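Local coordinates for Rv3651-like N-terminal domain-containing protein (Mycobacterium tuberculosis, PDB 4Q6U) that is of uncertain function but combines a GAF-like N-terminal domain with two PAS-like domains, a build consistent with a role in sensing, at residues Ala56-Thr61 and Gly86-Val91; Val81-Gly86 and Thr121-Ser126; Gly109-Asp114 and Ala209-Trp214; Ser175-Thr180 and Ile189-Arg194. All coordinates share one frame; numbering follows the deposited sequence.

Interaction 1: Ala56-Thr61 and Gly86-Val91; sequences AETLQT and GRMHGV
With CG anti to its backbone N (chi1 -179°), the selenomethionine Met88 leaves strand 88-97 toward helix 48-61, and bends at chi2 and chi3 carry CE to the backbone carbonyls of its last turn. Leu59 answers with CG anti to its carbonyl carbon, and chi2 of -172° puts CD1 anti to CA and turns the other methyl, CD2, to the strand although CB starts off to one side. This is helix-on-sheet packing in the GAF-like N-terminal domain: the C-terminal end of the helix packs on the six-stranded antiparallel sheet, its short axis 9.2 Å from that of strand 88-97 and roughly antiparallel to it. Leu59 CD2 is the hub, 3.5 Å from Met88 CG and 3.9 Å from Val91 CG2, and the leucine crosses both side chains obliquely. Thr58 and Val91 instead meet tip to tip, Thr58 CG2 lying 3.7 Å from Val91 CG2. Turning this methyl to the strand puts Thr58 OG1 beside its own backbone N, where it bonds to Ala54 O one helical turn back and to Thr78 OG1 of strand 74-82, so this buried hydroxyl is satisfied. No hydrogen bond joins the two segments. Pro80 touches both Thr58 and Met88, and the sheet side of the contact thus spans neighbouring strands. A classic beta bulge sets His89 and Gly90 together opposite Val81, and the CB of His89 points away from the helix. The selenomethionine ends against the helix backbone, Met88 CE lying 3.4 Å from Thr58 O.

Interaction 2: Val81-Gly86 and Thr121-Ser126; sequences VIMTDG and TDTPES
A type I beta turn, Met83 to Gly86, in the N-terminal domain packs against a capping box at the start of helix 124-129 in the PAS-like middle domain. The turn is closed by Gly86 N donating to Met83 O. Selenomethionine Met83 does most of the reaching: CG is anti to the backbone N, chi2 bends the chain at 53°, and an extended chi3 sends CE across the gap. There Met83 SE sits 3.7 Å from Thr123 CG2, while Met83 CE rests 3.2 Å from Thr121 O and 3.6 Å from Thr121 CG2. Thr123 holds OG1 in the crowded position between backbone N and carbonyl carbon (chi1 56°), so that OG1 accepts from Ser126 N and its methyl is left to face Met83; OG1 also bonds to Pro110 O. The box is completed by Thr123 N, which donates to Ser126 OG almost straight, at 178°. Ser126 OG in turn donates to the anti lone pair of Asp122 OD2, 2.8 Å away. Thr84 brings its methyl toward that of Thr123 and its hydroxyl to a bridging water. That water lies 2.7 Å from Thr84 OG1 and donates to Asp122 O at 2.5 Å.

Interaction 3: Gly109-Asp114 and Ala209-Trp214; sequences GPLKWD and ARAMNW
Six backbone hydrogen bonds join these antiparallel strands, two at each of the hydrogen-bonded pairs Gly109-Asn213, Leu111-Ala211 and Trp113-Ala209. Among the shortest is Trp113 N to Ala209 O at 2.8 Å. The longest, Leu111 N to Ala211 O at 3.1 Å, is also the most oblique, its donor standing 46° out of the carbonyl plane, whereas Ala211 N meets Leu111 O in plane. At the non-hydrogen-bonded pairs, CA-H...O contacts fill in, such as Lys112 CA to Ala209 O at 3.2 Å. On the face of Leu111, Ala211 and Asn213, the leucine takes the crowded chi1 of 64° and rests Leu111 CG 3.9 Å from Ala211 CB. Asn213, also in the crowded position, folds its amide back over Gly109, packing Asn213 OD1 directly on Gly109 CA at 3.4 Å. The amide is held from outside: Asn129 ND2 donates to Asn213 OD1, and Asn213 ND2 donates to Ser126 O. On the other face, Lys112 and Arg210 run side by side with extended chains, and Lys112 NZ comes to 4.2 Å from Arg210 NH2. Asp85 OD2 of the N-terminal domain makes salt bridges to Lys112 NZ and Arg210 NH1, while Glu198 takes Arg210 NE. The strands belong to the five-stranded sheet of the PAS-like middle domain, flanked by strands 119-121 and 186-198. Two like charges can thus lie together because the shared carboxylate of Asp85, with Glu198 on the arginine, probably offsets their repulsion, and the Asp85 bridges tie the middle domain to its N-terminal neighbour.

Interaction 4: Ser175-Thr180 and Ile189-Arg194; sequences SIWDLT and IGFVAR
Strands 172-180 and 186-198 form an antiparallel beta hairpin at one end of the five-stranded sheet of the PAS-like middle domain. Backbone hydrogen bonds come in two pairs. Ser175 and Phe191 exchange one set, and Trp177 and Ile189 the other, in which Trp177 N reaches Ile189 O at 2.7 Å, nearly along the C=O axis. Between them lies the non-hydrogen-bonded pair Ile176-Gly190, where Ile176 CD1 folds over the glycine to 3.5 Å from Gly190 CA. The aromatic contact is T-shaped: the edge of Phe191 meets the face of Trp177, centroid of its five-membered ring 4.9 Å from that of Phe191 and planes at 88°. Phe191 takes the crowded chi1 of 72°, leaning its ring back across the partner strand, where Ser175 CB also touches CE2. Trp177 NE1 is spent on Pro155 O, outside the hairpin. Aliphatic packing extends the same face toward the turn. Ile189, its CG1 in the crowded position, sets that carbon 4.0 Å from Trp177 CB, and Leu179 CD1 lies 3.8 Å from Ile189 CD1. Phe191 CE2 stands over the indole, 3.6 Å from both Trp177 CE2 and Trp177 NE1.

Interaction 1 lies within the N-terminal domain, interactions 3 and 4 within the middle one, and interaction 2 spans the two. Strand 88-97 carries interaction 1 and its sheet neighbour 74-82, with the turn after it, interaction 2; they share Gly86, and their segments alternate along the chain. Interactions 3 and 4, centres about 10 Å apart, meet through adjacent strands 206-215 and 186-198, interaction 4 being nested inside interaction 3. Interactions 2 and 3, centres about 7 Å apart and joined by Asp85-Lys112, form the interdomain junction with His89 of interaction 1, which bonds to Ala211 O and Arg210 NH1. Interaction 4, about 22 Å from interaction 1 between centres, extends the middle-domain sheet away from it.

Interaction 1: Ala56-Thr61 and Gly86-Val91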
loop_
_atom_site.group_PDB
_atom_site.type_symbol
_atom_site.label_atom_id
_atom_site.label_comp_id
_atom_site.label_asym_id
_atom_site.label_seq_id
_atom_site.Cartn_x
_atom_site.Cartn_y
_atom_site.Cartn_z
ATOM N N ALA B 56 -6.026 -23.026 31.653
ATOM C CA ALA B 56 -5.338 -24.309 31.586
ATOM C C ALA B 56 -6.312 -25.473 31.747
ATOM O O ALA B 56 -6.206 -26.481 31.041
ATOM C CB ALA B 56 -4.245 -24.379 32.647
ATOM N N GLU B 57 -7.256 -25.326 32.677
ATOM C CA GLU B 57 -8.281 -26.342 32.912
ATOM C C GLU B 57 -9.253 -26.450 31.730
ATOM O O GLU B 57 -9.684 -27.546 31.365
ATOM C CB GLU B 57 -9.047 -26.037 34.202
ATOM N N THR B 58 -9.592 -25.312 31.132
ATOM C CA THR B 58 -10.488 -25.293 29.979
ATOM C C THR B 58 -9.865 -26.051 28.819
ATOM O O THR B 58 -10.559 -26.749 28.074
ATOM C CB THR B 58 -10.814 -23.857 29.537
ATOM O OG1 THR B 58 -11.524 -23.192 30.586
ATOM C CG2 THR B 58 -11.672 -23.855 28.276
ATOM N N LEU B 59 -8.549 -25.923 28.678
ATOM C CA LEU B 59 -7.827 -26.681 27.666
ATOM C C LEU B 59 -7.907 -28.174 27.977
ATOM O O LEU B 59 -8.145 -28.989 27.097
ATOM C CB LEU B 59 -6.368 -26.229 27.582
ATOM C CG LEU B 59 -6.129 -24.810 27.067
ATOM C CD1 LEU B 59 -4.647 -24.557 26.841
ATOM C CD2 LEU B 59 -6.915 -24.595 25.798
ATOM N N GLN B 60 -7.719 -28.509 29.246
ATOM C CA GLN B 60 -7.773 -29.889 29.730
ATOM C C GLN B 60 -9.103 -30.587 29.468
ATOM O O GLN B 60 -9.152 -31.711 28.970
ATOM C CB GLN B 60 -7.514 -29.917 31.235
ATOM C CG GLN B 60 -6.142 -30.367 31.673
ATOM C CD GLN B 60 -6.025 -30.354 33.182
ATOM O OE1 GLN B 60 -6.879 -29.794 33.869
ATOM N NE2 GLN B 60 -4.977 -30.980 33.709
ATOM N N THR B 61 -10.175 -29.902 29.838
ATOM C CA THR B 61 -11.499 -30.494 29.928
ATOM C C THR B 61 -12.344 -30.304 28.688
ATOM O O THR B 61 -13.331 -31.014 28.507
ATOM C CB THR B 61 -12.277 -29.901 31.112
ATOM O OG1 THR B 61 -12.460 -28.490 30.906
ATOM C CG2 THR B 61 -11.524 -30.142 32.421
ATOM N N GLY B 86 -12.512 -30.905 16.529
ATOM C CA GLY B 86 -12.286 -31.164 17.941
ATOM C C GLY B 86 -11.129 -30.396 18.561
ATOM O O GLY B 86 -10.896 -30.481 19.765
ATOM N N ARG B 87 -10.406 -29.638 17.742
ATOM C CA ARG B 87 -9.220 -28.911 18.191
ATOM C C ARG B 87 -9.552 -27.576 18.832
ATOM O O ARG B 87 -10.329 -26.785 18.300
ATOM C CB ARG B 87 -8.260 -28.673 17.018
ATOM C CG ARG B 87 -7.676 -29.952 16.433
ATOM C CD ARG B 87 -6.680 -30.582 17.394
ATOM N NE ARG B 87 -5.670 -29.615 17.818
ATOM C CZ ARG B 87 -4.586 -29.306 17.112
ATOM N NH1 ARG B 87 -4.362 -29.889 15.936
ATOM N NH2 ARG B 87 -3.726 -28.410 17.583
HETATM N N MSE B 88 -8.939 -27.325 19.977
HETATM C CA MSE B 88 -9.136 -26.074 20.692
HETATM C C MSE B 88 -8.284 -24.976 20.079
HETATM O O MSE B 88 -7.061 -25.073 20.084
HETATM C CB MSE B 88 -8.783 -26.259 22.162
HETATM C CG MSE B 88 -8.968 -25.023 22.993
HETATM SE SE MSE B 88 -10.525 -25.129 24.138
HETATM C CE MSE B 88 -10.370 -26.988 24.701
ATOM N N HIS B 89 -8.925 -23.946 19.530
ATOM C CA HIS B 89 -8.196 -22.838 18.928
ATOM C C HIS B 89 -7.940 -21.721 19.926
ATOM O O HIS B 89 -6.989 -20.941 19.786
ATOM C CB HIS B 89 -8.959 -22.272 17.730
ATOM C CG HIS B 89 -8.835 -23.101 16.494
ATOM N ND1 HIS B 89 -8.944 -22.568 15.225
ATOM C CD2 HIS B 89 -8.605 -24.424 16.323
ATOM C CE1 HIS B 89 -8.791 -23.526 14.332
ATOM N NE2 HIS B 89 -8.583 -24.665 14.971
ATOM N N GLY B 90 -8.813 -21.623 20.913
ATOM C CA GLY B 90 -8.680 -20.574 21.902
ATOM C C GLY B 90 -9.675 -20.704 23.034
ATOM O O GLY B 90 -10.482 -21.637 23.071
ATOM N N VAL B 91 -9.594 -19.754 23.958
ATOM C CA VAL B 91 -10.473 -19.687 25.115
ATOM C C VAL B 91 -10.885 -18.231 25.312
ATOM O O VAL B 91 -10.048 -17.331 25.233
ATOM C CB VAL B 91 -9.781 -20.217 26.403
ATOM C CG1 VAL B 91 -10.657 -19.978 27.644
ATOM C CG2 VAL B 91 -9.423 -21.685 26.263
#

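Interaction 2: Val81-Gly86 and Thr121-Ser126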
loop_
_atom_site.group_PDB
_atom_site.type_symbol
_atom_site.label_atom_id
_atom_site.label_comp_id
_atom_site.label_asym_id
_atom_site.label_seq_id
_atom_site.Cartn_x
_atom_site.Cartn_y
_atom_site.Cartn_z
ATOM N N VAL B 81 -13.063 -22.272 22.505
ATOM C CA VAL B 81 -13.334 -22.082 21.093
ATOM C C VAL B 81 -12.802 -23.310 20.371
ATOM O O VAL B 81 -11.590 -23.468 20.199
ATOM C CB VAL B 81 -12.682 -20.818 20.527
ATOM C CG1 VAL B 81 -13.219 -20.540 19.130
ATOM C CG2 VAL B 81 -12.954 -19.629 21.437
ATOM N N ILE B 82 -13.712 -24.188 19.969
ATOM C CA ILE B 82 -13.314 -25.494 19.474
ATOM C C ILE B 82 -13.712 -25.674 18.022
ATOM O O ILE B 82 -14.881 -25.530 17.668
ATOM C CB ILE B 82 -13.924 -26.610 20.330
ATOM C CG1 ILE B 82 -13.556 -26.383 21.800
ATOM C CG2 ILE B 82 -13.441 -27.969 19.847
ATOM C CD1 ILE B 82 -14.157 -27.398 22.767
HETATM N N MSE B 83 -12.711 -25.953 17.194
HETATM C CA MSE B 83 -12.884 -26.179 15.763
HETATM C C MSE B 83 -13.664 -27.466 15.564
HETATM O O MSE B 83 -13.642 -28.332 16.430
HETATM C CB MSE B 83 -11.522 -26.257 15.076
HETATM C CG MSE B 83 -11.573 -26.439 13.565
HETATM SE SE MSE B 83 -12.698 -25.069 12.777
HETATM C CE MSE B 83 -12.718 -25.734 10.908
ATOM N N THR B 84 -14.353 -27.610 14.439
ATOM C CA THR B 84 -15.206 -28.796 14.278
ATOM C C THR B 84 -14.429 -30.106 14.102
ATOM O O THR B 84 -15.032 -31.182 14.028
ATOM C CB THR B 84 -16.181 -28.628 13.096
ATOM O OG1 THR B 84 -15.478 -28.114 11.958
ATOM C CG2 THR B 84 -17.304 -27.659 13.488
ATOM N N ASP B 85 -13.102 -30.038 14.065
ATOM C CA ASP B 85 -12.309 -31.268 14.121
ATOM C C ASP B 85 -11.957 -31.645 15.567
ATOM O O ASP B 85 -11.184 -32.571 15.801
ATOM C CB ASP B 85 -11.033 -31.140 13.277
ATOM C CG ASP B 85 -10.229 -29.896 13.610
ATOM O OD1 ASP B 85 -10.437 -29.329 14.702
ATOM O OD2 ASP B 85 -9.384 -29.488 12.775
ATOM N N GLY B 86 -12.512 -30.905 16.529
ATOM C CA GLY B 86 -12.286 -31.164 17.941
ATOM C C GLY B 86 -11.129 -30.396 18.561
ATOM O O GLY B 86 -10.896 -30.481 19.765
ATOM N N THR B 121 -11.502 -25.060 5.830
ATOM C CA THR B 121 -12.663 -25.539 6.544
ATOM C C THR B 121 -13.098 -24.391 7.450
ATOM O O THR B 121 -12.325 -23.952 8.312
ATOM C CB THR B 121 -12.333 -26.794 7.360
ATOM O OG1 THR B 121 -11.606 -27.706 6.529
ATOM C CG2 THR B 121 -13.612 -27.473 7.893
ATOM N N ASP B 122 -14.300 -23.868 7.226
ATOM C CA ASP B 122 -14.813 -22.794 8.087
ATOM C C ASP B 122 -15.869 -23.335 9.019
ATOM O O ASP B 122 -16.096 -24.547 9.061
ATOM C CB ASP B 122 -15.402 -21.652 7.268
ATOM C CG ASP B 122 -14.340 -20.731 6.715
ATOM O OD1 ASP B 122 -13.585 -21.188 5.839
ATOM O OD2 ASP B 122 -14.261 -19.565 7.163
ATOM N N THR B 123 -16.510 -22.426 9.750
ATOM C CA THR B 123 -17.631 -22.750 10.641
ATOM C C THR B 123 -18.765 -21.760 10.369
ATOM O O THR B 123 -18.530 -20.715 9.758
ATOM C CB THR B 123 -17.218 -22.677 12.129
ATOM O OG1 THR B 123 -16.669 -21.386 12.414
ATOM C CG2 THR B 123 -16.179 -23.739 12.455
ATOM N N PRO B 124 -19.999 -22.086 10.787
ATOM C CA PRO B 124 -21.077 -21.089 10.748
ATOM C C PRO B 124 -20.669 -19.772 11.411
ATOM O O PRO B 124 -20.962 -18.686 10.902
ATOM C CB PRO B 124 -22.205 -21.771 11.532
ATOM C CG PRO B 124 -21.997 -23.228 11.248
ATOM C CD PRO B 124 -20.502 -23.423 11.164
ATOM N N GLU B 125 -19.977 -19.881 12.539
ATOM C CA GLU B 125 -19.506 -18.712 13.266
ATOM C C GLU B 125 -18.492 -17.901 12.446
ATOM O O GLU B 125 -18.613 -16.674 12.335
ATOM C CB GLU B 125 -18.904 -19.140 14.609
ATOM C CG GLU B 125 -19.928 -19.666 15.632
ATOM C CD GLU B 125 -20.392 -21.090 15.353
ATOM O OE1 GLU B 125 -19.741 -21.801 14.552
ATOM O OE2 GLU B 125 -21.417 -21.495 15.941
ATOM N N SER B 126 -17.500 -18.568 11.861
ATOM C CA SER B 126 -16.471 -17.833 11.117
ATOM C C SER B 126 -17.059 -17.193 9.854
ATOM O O SER B 126 -16.652 -16.099 9.438
ATOM C CB SER B 126 -15.296 -18.750 10.763
ATOM O OG SER B 126 -15.555 -19.561 9.617
HETATM O O HOH W 1 -16.869 -26.702 10.098
#

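Interaction 3: Gly109-Asp114 and Ala209-Trp214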
loop_
_atom_site.group_PDB
_atom_site.type_symbol
_atom_site.label_atom_id
_atom_site.label_comp_id
_atom_site.label_asym_id
_atom_site.label_seq_id
_atom_site.Cartn_x
_atom_site.Cartn_y
_atom_site.Cartn_z
ATOM N N GLY B 109 -14.991 -17.124 15.749
ATOM C CA GLY B 109 -15.229 -18.067 14.680
ATOM C C GLY B 109 -13.949 -18.773 14.284
ATOM O O GLY B 109 -13.078 -18.179 13.647
ATOM N N PRO B 110 -13.822 -20.045 14.680
ATOM C CA PRO B 110 -12.654 -20.859 14.354
ATOM C C PRO B 110 -12.714 -21.318 12.906
ATOM O O PRO B 110 -13.795 -21.590 12.383
ATOM C CB PRO B 110 -12.771 -22.039 15.319
ATOM C CG PRO B 110 -14.230 -22.189 15.512
ATOM C CD PRO B 110 -14.843 -20.818 15.411
ATOM N N LEU B 111 -11.558 -21.352 12.259
ATOM C CA LEU B 111 -11.437 -21.910 10.917
ATOM C C LEU B 111 -10.016 -22.427 10.730
ATOM O O LEU B 111 -9.124 -22.146 11.546
ATOM C CB LEU B 111 -11.767 -20.859 9.848
ATOM C CG LEU B 111 -10.827 -19.645 9.784
ATOM C CD1 LEU B 111 -10.494 -19.309 8.340
ATOM C CD2 LEU B 111 -11.431 -18.427 10.454
ATOM N N LYS B 112 -9.788 -23.154 9.646
ATOM C CA LYS B 112 -8.443 -23.594 9.338
ATOM C C LYS B 112 -8.239 -23.660 7.839
ATOM O O LYS B 112 -9.188 -23.863 7.069
ATOM C CB LYS B 112 -8.141 -24.962 9.961
ATOM C CG LYS B 112 -8.978 -26.095 9.413
ATOM C CD LYS B 112 -8.604 -27.428 10.066
ATOM C CE LYS B 112 -9.433 -28.580 9.509
ATOM N NZ LYS B 112 -9.107 -29.848 10.228
ATOM N N TRP B 113 -6.991 -23.453 7.442
ATOM C CA TRP B 113 -6.560 -23.653 6.070
ATOM C C TRP B 113 -5.571 -24.806 6.083
ATOM O O TRP B 113 -4.538 -24.725 6.757
ATOM C CB TRP B 113 -5.908 -22.392 5.490
ATOM C CG TRP B 113 -6.868 -21.309 5.121
ATOM C CD1 TRP B 113 -8.186 -21.220 5.469
ATOM C CD2 TRP B 113 -6.589 -20.163 4.310
ATOM N NE1 TRP B 113 -8.741 -20.077 4.928
ATOM C CE2 TRP B 113 -7.779 -19.417 4.213
ATOM C CE3 TRP B 113 -5.440 -19.695 3.654
ATOM C CZ2 TRP B 113 -7.857 -18.217 3.488
ATOM C CZ3 TRP B 113 -5.520 -18.511 2.935
ATOM C CH2 TRP B 113 -6.720 -17.784 2.860
ATOM N N ASP B 114 -5.898 -25.896 5.387
ATOM C CA ASP B 114 -4.916 -26.958 5.179
ATOM C C ASP B 114 -4.072 -26.564 3.969
ATOM O O ASP B 114 -4.541 -26.628 2.835
ATOM C CB ASP B 114 -5.591 -28.320 4.968
ATOM C CG ASP B 114 -4.593 -29.483 4.958
ATOM O OD1 ASP B 114 -3.478 -29.322 4.414
ATOM O OD2 ASP B 114 -4.924 -30.566 5.499
ATOM N N ALA B 209 -2.794 -23.916 8.843
ATOM C CA ALA B 209 -2.974 -22.651 9.543
ATOM C C ALA B 209 -4.316 -22.667 10.280
ATOM O O ALA B 209 -5.367 -22.882 9.670
ATOM C CB ALA B 209 -2.899 -21.479 8.575
ATOM N N ARG B 210 -4.274 -22.480 11.595
ATOM C CA ARG B 210 -5.494 -22.444 12.393
ATOM C C ARG B 210 -5.775 -21.017 12.829
ATOM O O ARG B 210 -4.856 -20.282 13.180
ATOM C CB ARG B 210 -5.373 -23.372 13.607
ATOM C CG ARG B 210 -5.257 -24.838 13.219
ATOM C CD ARG B 210 -5.262 -25.786 14.391
ATOM N NE ARG B 210 -5.250 -27.165 13.901
ATOM C CZ ARG B 210 -6.344 -27.878 13.659
ATOM N NH1 ARG B 210 -7.544 -27.351 13.884
ATOM N NH2 ARG B 210 -6.241 -29.115 13.190
ATOM N N ALA B 211 -7.045 -20.628 12.817
ATOM C CA ALA B 211 -7.406 -19.232 13.017
ATOM C C ALA B 211 -8.676 -19.038 13.843
ATOM O O ALA B 211 -9.453 -19.965 14.050
ATOM C CB ALA B 211 -7.563 -18.544 11.652
HETATM N N MSE B 212 -8.868 -17.820 14.329
HETATM C CA MSE B 212 -10.158 -17.403 14.848
HETATM C C MSE B 212 -10.459 -16.020 14.319
HETATM O O MSE B 212 -9.576 -15.161 14.325
HETATM C CB MSE B 212 -10.174 -17.387 16.381
HETATM C CG MSE B 212 -9.943 -18.720 17.016
HETATM SE SE MSE B 212 -10.017 -18.509 18.949
HETATM C CE MSE B 212 -8.284 -17.638 19.240
ATOM N N ASN B 213 -11.681 -15.786 13.849
ATOM C CA ASN B 213 -12.076 -14.404 13.613
ATOM C C ASN B 213 -13.153 -13.943 14.590
ATOM O O ASN B 213 -13.626 -14.715 15.439
ATOM C CB ASN B 213 -12.522 -14.194 12.148
ATOM C CG ASN B 213 -13.826 -14.905 11.800
ATOM O OD1 ASN B 213 -14.561 -15.375 12.672
ATOM N ND2 ASN B 213 -14.126 -14.962 10.505
ATOM N N TRP B 214 -13.499 -12.666 14.485
ATOM C CA TRP B 214 -14.603 -12.077 15.224
ATOM C C TRP B 214 -14.996 -10.790 14.506
ATOM O O TRP B 214 -14.171 -10.185 13.815
ATOM C CB TRP B 214 -14.222 -11.800 16.687
ATOM C CG TRP B 214 -13.129 -10.780 16.868
ATOM C CD1 TRP B 214 -13.282 -9.436 17.077
ATOM C CD2 TRP B 214 -11.720 -11.028 16.879
ATOM N NE1 TRP B 214 -12.052 -8.830 17.213
ATOM C CE2 TRP B 214 -11.076 -9.785 17.090
ATOM C CE3 TRP B 214 -10.938 -12.176 16.725
ATOM C CZ2 TRP B 214 -9.690 -9.664 17.157
ATOM C CZ3 TRP B 214 -9.555 -12.053 16.786
ATOM C CH2 TRP B 214 -8.947 -10.804 16.999
#

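Interaction 4: Ser175-Thr180 and Ile189-Arg194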
loop_
_atom_site.group_PDB
_atom_site.type_symbol
_atom_site.label_atom_id
_atom_site.label_comp_id
_atom_site.label_asym_id
_atom_site.label_seq_id
_atom_site.Cartn_x
_atom_site.Cartn_y
_atom_site.Cartn_z
ATOM N N SER B 175 -4.678 -9.370 12.538
ATOM C CA SER B 175 -5.045 -8.172 11.782
ATOM C C SER B 175 -6.527 -7.833 11.930
ATOM O O SER B 175 -7.326 -8.654 12.393
ATOM C CB SER B 175 -4.695 -8.351 10.295
ATOM O OG SER B 175 -4.851 -7.121 9.605
ATOM N N ILE B 176 -6.870 -6.607 11.556
ATOM C CA ILE B 176 -8.254 -6.178 11.375
ATOM C C ILE B 176 -8.502 -5.936 9.887
ATOM O O ILE B 176 -7.760 -5.185 9.262
ATOM C CB ILE B 176 -8.559 -4.879 12.139
ATOM C CG1 ILE B 176 -8.388 -5.072 13.647
ATOM C CG2 ILE B 176 -9.967 -4.396 11.814
ATOM C CD1 ILE B 176 -9.510 -5.863 14.271
ATOM N N TRP B 177 -9.546 -6.538 9.326
ATOM C CA TRP B 177 -9.818 -6.409 7.892
ATOM C C TRP B 177 -11.165 -5.762 7.586
ATOM O O TRP B 177 -12.123 -5.924 8.342
ATOM C CB TRP B 177 -9.766 -7.778 7.213
ATOM C CG TRP B 177 -8.386 -8.251 6.897
ATOM C CD1 TRP B 177 -7.209 -7.792 7.426
ATOM C CD2 TRP B 177 -8.035 -9.273 5.960
ATOM N NE1 TRP B 177 -6.151 -8.477 6.878
ATOM C CE2 TRP B 177 -6.633 -9.393 5.976
ATOM C CE3 TRP B 177 -8.775 -10.094 5.100
ATOM C CZ2 TRP B 177 -5.956 -10.309 5.175
ATOM C CZ3 TRP B 177 -8.099 -10.999 4.307
ATOM C CH2 TRP B 177 -6.706 -11.098 4.348
ATOM N N ASP B 178 -11.223 -5.031 6.475
ATOM C CA ASP B 178 -12.470 -4.469 5.964
ATOM C C ASP B 178 -13.161 -5.422 4.989
ATOM O O ASP B 178 -12.542 -5.894 4.033
ATOM C CB ASP B 178 -12.211 -3.141 5.265
ATOM C CG ASP B 178 -11.747 -2.065 6.220
ATOM O OD1 ASP B 178 -12.596 -1.539 6.967
ATOM O OD2 ASP B 178 -10.538 -1.750 6.222
ATOM N N LEU B 179 -14.442 -5.691 5.220
ATOM C CA LEU B 179 -15.214 -6.557 4.326
ATOM C C LEU B 179 -16.573 -5.944 4.006
ATOM O O LEU B 179 -16.940 -4.899 4.541
ATOM C CB LEU B 179 -15.420 -7.941 4.945
ATOM C CG LEU B 179 -14.256 -8.729 5.552
ATOM C CD1 LEU B 179 -14.785 -10.020 6.196
ATOM C CD2 LEU B 179 -13.210 -9.059 4.504
ATOM N N THR B 180 -17.329 -6.608 3.145
ATOM C CA THR B 180 -18.713 -6.225 2.913
ATOM C C THR B 180 -19.606 -7.460 3.058
ATOM O O THR B 180 -19.359 -8.491 2.429
ATOM C CB THR B 180 -18.888 -5.582 1.525
ATOM O OG1 THR B 180 -18.291 -4.275 1.524
ATOM C CG2 THR B 180 -20.353 -5.450 1.181
ATOM N N ILE B 189 -13.602 -7.211 10.498
ATOM C CA ILE B 189 -13.303 -8.366 11.336
ATOM C C ILE B 189 -11.897 -8.300 11.912
ATOM O O ILE B 189 -10.984 -7.750 11.301
ATOM C CB ILE B 189 -13.448 -9.699 10.563
ATOM C CG1 ILE B 189 -12.454 -9.762 9.403
ATOM C CG2 ILE B 189 -14.870 -9.863 10.032
ATOM C CD1 ILE B 189 -12.259 -11.156 8.849
ATOM N N GLY B 190 -11.727 -8.860 13.105
ATOM C CA GLY B 190 -10.400 -9.181 13.582
ATOM C C GLY B 190 -10.146 -10.648 13.319
ATOM O O GLY B 190 -11.088 -11.432 13.180
ATOM N N PHE B 191 -8.878 -11.028 13.230
ATOM C CA PHE B 191 -8.539 -12.442 13.237
ATOM C C PHE B 191 -7.109 -12.688 13.707
ATOM O O PHE B 191 -6.261 -11.801 13.665
ATOM C CB PHE B 191 -8.755 -13.076 11.845
ATOM C CG PHE B 191 -7.748 -12.653 10.815
ATOM C CD1 PHE B 191 -6.543 -13.328 10.684
ATOM C CD2 PHE B 191 -8.002 -11.574 9.979
ATOM C CE1 PHE B 191 -5.612 -12.942 9.743
ATOM C CE2 PHE B 191 -7.070 -11.180 9.028
ATOM C CZ PHE B 191 -5.877 -11.863 8.912
ATOM N N VAL B 192 -6.861 -13.909 14.164
ATOM C CA VAL B 192 -5.517 -14.381 14.461
ATOM C C VAL B 192 -5.323 -15.663 13.664
ATOM O O VAL B 192 -6.276 -16.405 13.466
ATOM C CB VAL B 192 -5.319 -14.635 15.975
ATOM C CG1 VAL B 192 -6.347 -15.632 16.489
ATOM C CG2 VAL B 192 -3.905 -15.105 16.276
ATOM N N ALA B 193 -4.111 -15.909 13.173
ATOM C CA ALA B 193 -3.828 -17.139 12.437
ATOM C C ALA B 193 -2.421 -17.632 12.742
ATOM O O ALA B 193 -1.496 -16.832 12.891
ATOM C CB ALA B 193 -4.007 -16.924 10.928
ATOM N N ARG B 194 -2.266 -18.951 12.843
ATOM C CA ARG B 194 -0.981 -19.556 13.162
ATOM C C ARG B 194 -0.774 -20.845 12.386
ATOM O O ARG B 194 -1.631 -21.731 12.407
ATOM C CB ARG B 194 -0.873 -19.842 14.661
ATOM C CG ARG B 194 0.467 -20.458 15.070
ATOM C CD ARG B 194 0.429 -21.044 16.466
ATOM N NE ARG B 194 0.078 -20.058 17.486
ATOM C CZ ARG B 194 0.956 -19.411 18.244
ATOM N NH1 ARG B 194 2.258 -19.639 18.110
ATOM N NH2 ARG B 194 0.529 -18.535 19.147
#